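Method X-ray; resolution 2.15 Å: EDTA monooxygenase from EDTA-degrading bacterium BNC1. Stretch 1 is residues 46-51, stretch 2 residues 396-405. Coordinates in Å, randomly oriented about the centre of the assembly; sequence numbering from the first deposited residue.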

# COMPACT_ATOMS: atom_id res chain seq x y z
N ARG A 46 18.25 6.14 -7.52
CA ARG A 46 19.20 5.33 -6.75
C ARG A 46 20.62 5.50 -7.27
O ARG A 46 21.57 5.65 -6.48
CB ARG A 46 18.79 3.86 -6.82
CG ARG A 46 19.61 2.92 -5.93
CD ARG A 46 19.35 1.47 -6.36
NE ARG A 46 20.41 0.59 -5.92
CZ ARG A 46 21.58 0.46 -6.55
NH1 ARG A 46 21.83 1.17 -7.64
NH2 ARG A 46 22.49 -0.37 -6.07
N ARG A 47 20.79 5.50 -8.60
CA ARG A 47 22.10 5.74 -9.20
C ARG A 47 22.66 7.11 -8.81
O ARG A 47 23.88 7.25 -8.61
CB ARG A 47 22.01 5.60 -10.72
CG ARG A 47 23.28 6.04 -11.47
CD ARG A 47 23.19 5.77 -12.97
NE ARG A 47 22.64 6.90 -13.73
CZ ARG A 47 21.50 6.86 -14.41
NH1 ARG A 47 20.78 5.75 -14.44
NH2 ARG A 47 21.09 7.94 -15.06
N GLY A 48 21.80 8.12 -8.64
CA GLY A 48 22.24 9.41 -8.14
C GLY A 48 22.43 9.51 -6.64
O GLY A 48 22.85 10.57 -6.16
N ARG A 49 22.17 8.43 -5.89
CA ARG A 49 22.16 8.47 -4.42
C ARG A 49 21.12 9.45 -3.87
O ARG A 49 21.29 9.99 -2.77
CB ARG A 49 23.54 8.82 -3.86
CG ARG A 49 24.68 8.00 -4.40
CD ARG A 49 24.41 6.50 -4.34
NE ARG A 49 25.53 5.77 -4.93
CZ ARG A 49 25.42 4.78 -5.82
NH1 ARG A 49 24.23 4.38 -6.25
NH2 ARG A 49 26.52 4.20 -6.26
N ILE A 50 20.05 9.72 -4.61
CA ILE A 50 18.97 10.50 -4.03
C ILE A 50 18.56 9.83 -2.72
O ILE A 50 18.56 8.60 -2.61
CB ILE A 50 17.80 10.62 -5.02
CG1 ILE A 50 18.26 11.30 -6.32
CG2 ILE A 50 16.66 11.42 -4.42
CD1 ILE A 50 19.08 12.59 -6.14
N ASP A 51 18.23 10.64 -1.71
CA ASP A 51 17.93 10.04 -0.41
C ASP A 51 16.59 9.31 -0.42
O ASP A 51 16.48 8.23 0.17
CB ASP A 51 17.97 11.10 0.68
CG ASP A 51 19.35 11.67 0.86
OD1 ASP A 51 20.24 10.91 1.32
OD2 ASP A 51 19.56 12.85 0.52
N VAL A 396 20.02 13.76 -12.45
CA VAL A 396 20.95 12.81 -11.84
C VAL A 396 22.26 12.70 -12.63
O VAL A 396 23.34 12.51 -12.06
CB VAL A 396 20.27 11.43 -11.70
CG1 VAL A 396 21.34 10.33 -11.54
CG2 VAL A 396 19.27 11.41 -10.54
N ASP A 397 22.19 12.77 -13.96
CA ASP A 397 23.39 12.63 -14.76
C ASP A 397 24.27 13.88 -14.73
O ASP A 397 25.48 13.78 -14.91
CB ASP A 397 23.06 12.36 -16.23
CG ASP A 397 22.51 10.96 -16.49
OD1 ASP A 397 22.67 10.08 -15.61
OD2 ASP A 397 21.94 10.76 -17.60
N GLN A 398 23.68 15.06 -14.58
CA GLN A 398 24.44 16.28 -14.81
C GLN A 398 24.48 17.23 -13.62
O GLN A 398 25.44 17.98 -13.50
CB GLN A 398 23.90 17.01 -16.05
CG GLN A 398 23.93 16.06 -17.28
CD GLN A 398 23.37 16.67 -18.55
OE1 GLN A 398 23.66 17.82 -18.87
NE2 GLN A 398 22.58 15.89 -19.29
N VAL A 399 23.48 17.24 -12.75
CA VAL A 399 23.54 18.12 -11.59
C VAL A 399 24.18 17.41 -10.40
O VAL A 399 25.12 17.92 -9.78
CB VAL A 399 22.12 18.63 -11.24
CG1 VAL A 399 22.15 19.45 -9.92
CG2 VAL A 399 21.53 19.46 -12.40
N VAL A 400 23.69 16.21 -10.07
CA VAL A 400 24.23 15.47 -8.94
C VAL A 400 25.76 15.35 -8.99
O VAL A 400 26.41 15.63 -7.97
CB VAL A 400 23.51 14.12 -8.81
CG1 VAL A 400 24.28 13.14 -7.92
CG2 VAL A 400 22.10 14.37 -8.25
N PRO A 401 26.40 14.96 -10.09
CA PRO A 401 27.86 14.84 -10.06
C PRO A 401 28.57 16.17 -9.75
O PRO A 401 29.64 16.16 -9.13
CB PRO A 401 28.19 14.31 -11.46
CG PRO A 401 26.93 13.62 -11.89
CD PRO A 401 25.85 14.51 -11.39
N ILE A 402 27.98 17.30 -10.15
CA ILE A 402 28.51 18.59 -9.73
C ILE A 402 28.43 18.71 -8.22
O ILE A 402 29.43 19.02 -7.55
CB ILE A 402 27.76 19.74 -10.44
CG1 ILE A 402 27.84 19.59 -11.97
CG2 ILE A 402 28.33 21.09 -9.98
CD1 ILE A 402 27.22 20.77 -12.77
N LEU A 403 27.26 18.41 -7.66
CA LEU A 403 27.10 18.49 -6.22
C LEU A 403 28.06 17.56 -5.51
O LEU A 403 28.54 17.89 -4.42
CB LEU A 403 25.66 18.16 -5.80
CG LEU A 403 24.54 19.11 -6.33
CD1 LEU A 403 23.17 18.60 -5.91
CD2 LEU A 403 24.75 20.56 -5.87
N GLN A 404 28.31 16.38 -6.09
CA GLN A 404 29.25 15.47 -5.44
C GLN A 404 30.69 15.99 -5.55
O GLN A 404 31.44 15.94 -4.57
CB GLN A 404 29.13 14.06 -6.04
CG GLN A 404 27.87 13.30 -5.59
CD GLN A 404 27.47 12.24 -6.58
OE1 GLN A 404 27.94 12.24 -7.72
NE2 GLN A 404 26.56 11.33 -6.18
N SER A 405 31.09 16.52 -6.71
CA SER A 405 32.42 17.14 -6.79
C SER A 405 32.56 18.28 -5.81
O SER A 405 33.61 18.47 -5.18
CB SER A 405 32.69 17.70 -8.20
OG SER A 405 32.49 16.70 -9.17
O HOH W 1 25.98 9.01 -7.86

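The end of one helix and the turn after it, residues 46-51, pack against a second helix, residues 396-405. The contact is small, 292 Å² counting both sides. It has an apolar centre, a salt bridge on one flank and a water bridge.

Gly 48 sits at the centre and is buried. Gly 48 CA lies 5.2 Å from Val 396 CA and 3.6 Å from Val 396 CG1. The lack of a side chain permits this approach: an ideal CB on Gly 48 would point toward the other helix and lie 2.9 Å from Val 396 CG2, a clash. The carbonyl also packs closely, with Gly 48 O 3.4 Å from Val 400 CG1.

Val 396 and Val 400 are four residues apart, across a wider, pi-type turn, and both direct CA-to-CB toward the first stretch. Both have chi1 in the t well. Each valine is short and branched at CB, so it offers two methyls close to its backbone. In Val 396, CG1 meets Gly 48 and CG2 faces Ile 50. Val 400 does likewise, with CG1 near the glycine carbonyl and CG2 near the isoleucine.

Ile 50 starts sideways, but its end comes nearer. With chi1 and chi2 both m, Ile 50 CG1 lies 4.3 Å from Val 396 CG2 and Ile 50 CD1 lies 4.1 Å from Val 400 CG2. The buried isoleucine thus meets both valines with apolar surface.

Arg 47 is exposed and reaches out to its partner. Its chi1 and chi2 are t, which extends the chain; chi3, at 91°, lies between wells. Arg 47 NH2 donates a hydrogen bond to Asp 397 OD1 at 2.7 Å, with an angle of 160° at the hydrogen. This is also a salt bridge, and the carboxylate oxygen lies at the guanidinium edge, near its plane, where the N-H groups point. Asp 397 has chi1 m; its CA-to-CB bond runs sideways, but the carboxylate comes nearer.

Gln 404 has chi1 m and chi2 t, an extended arrangement that carries its amide to the turn. There Gln 404 NE2 donates to water 1 at 2.9 Å, and the water donates to Arg 47 O at 2.8 Å. Gln 404 NE2 also lies 3.8 Å from Gly 48 O, a contact and not a hydrogen bond; the hydrogen-bonded link to the first stretch runs through the water.

Arg 49 supports the turn from within. It has positive phi in a Schellman motif. Arg 49 N bonds Arg 46 O at 2.9 Å, and the side chain, m at chi1 and chi2, folds back so that Arg 49 NH1 donates to the same Arg 46 O at 3.0 Å.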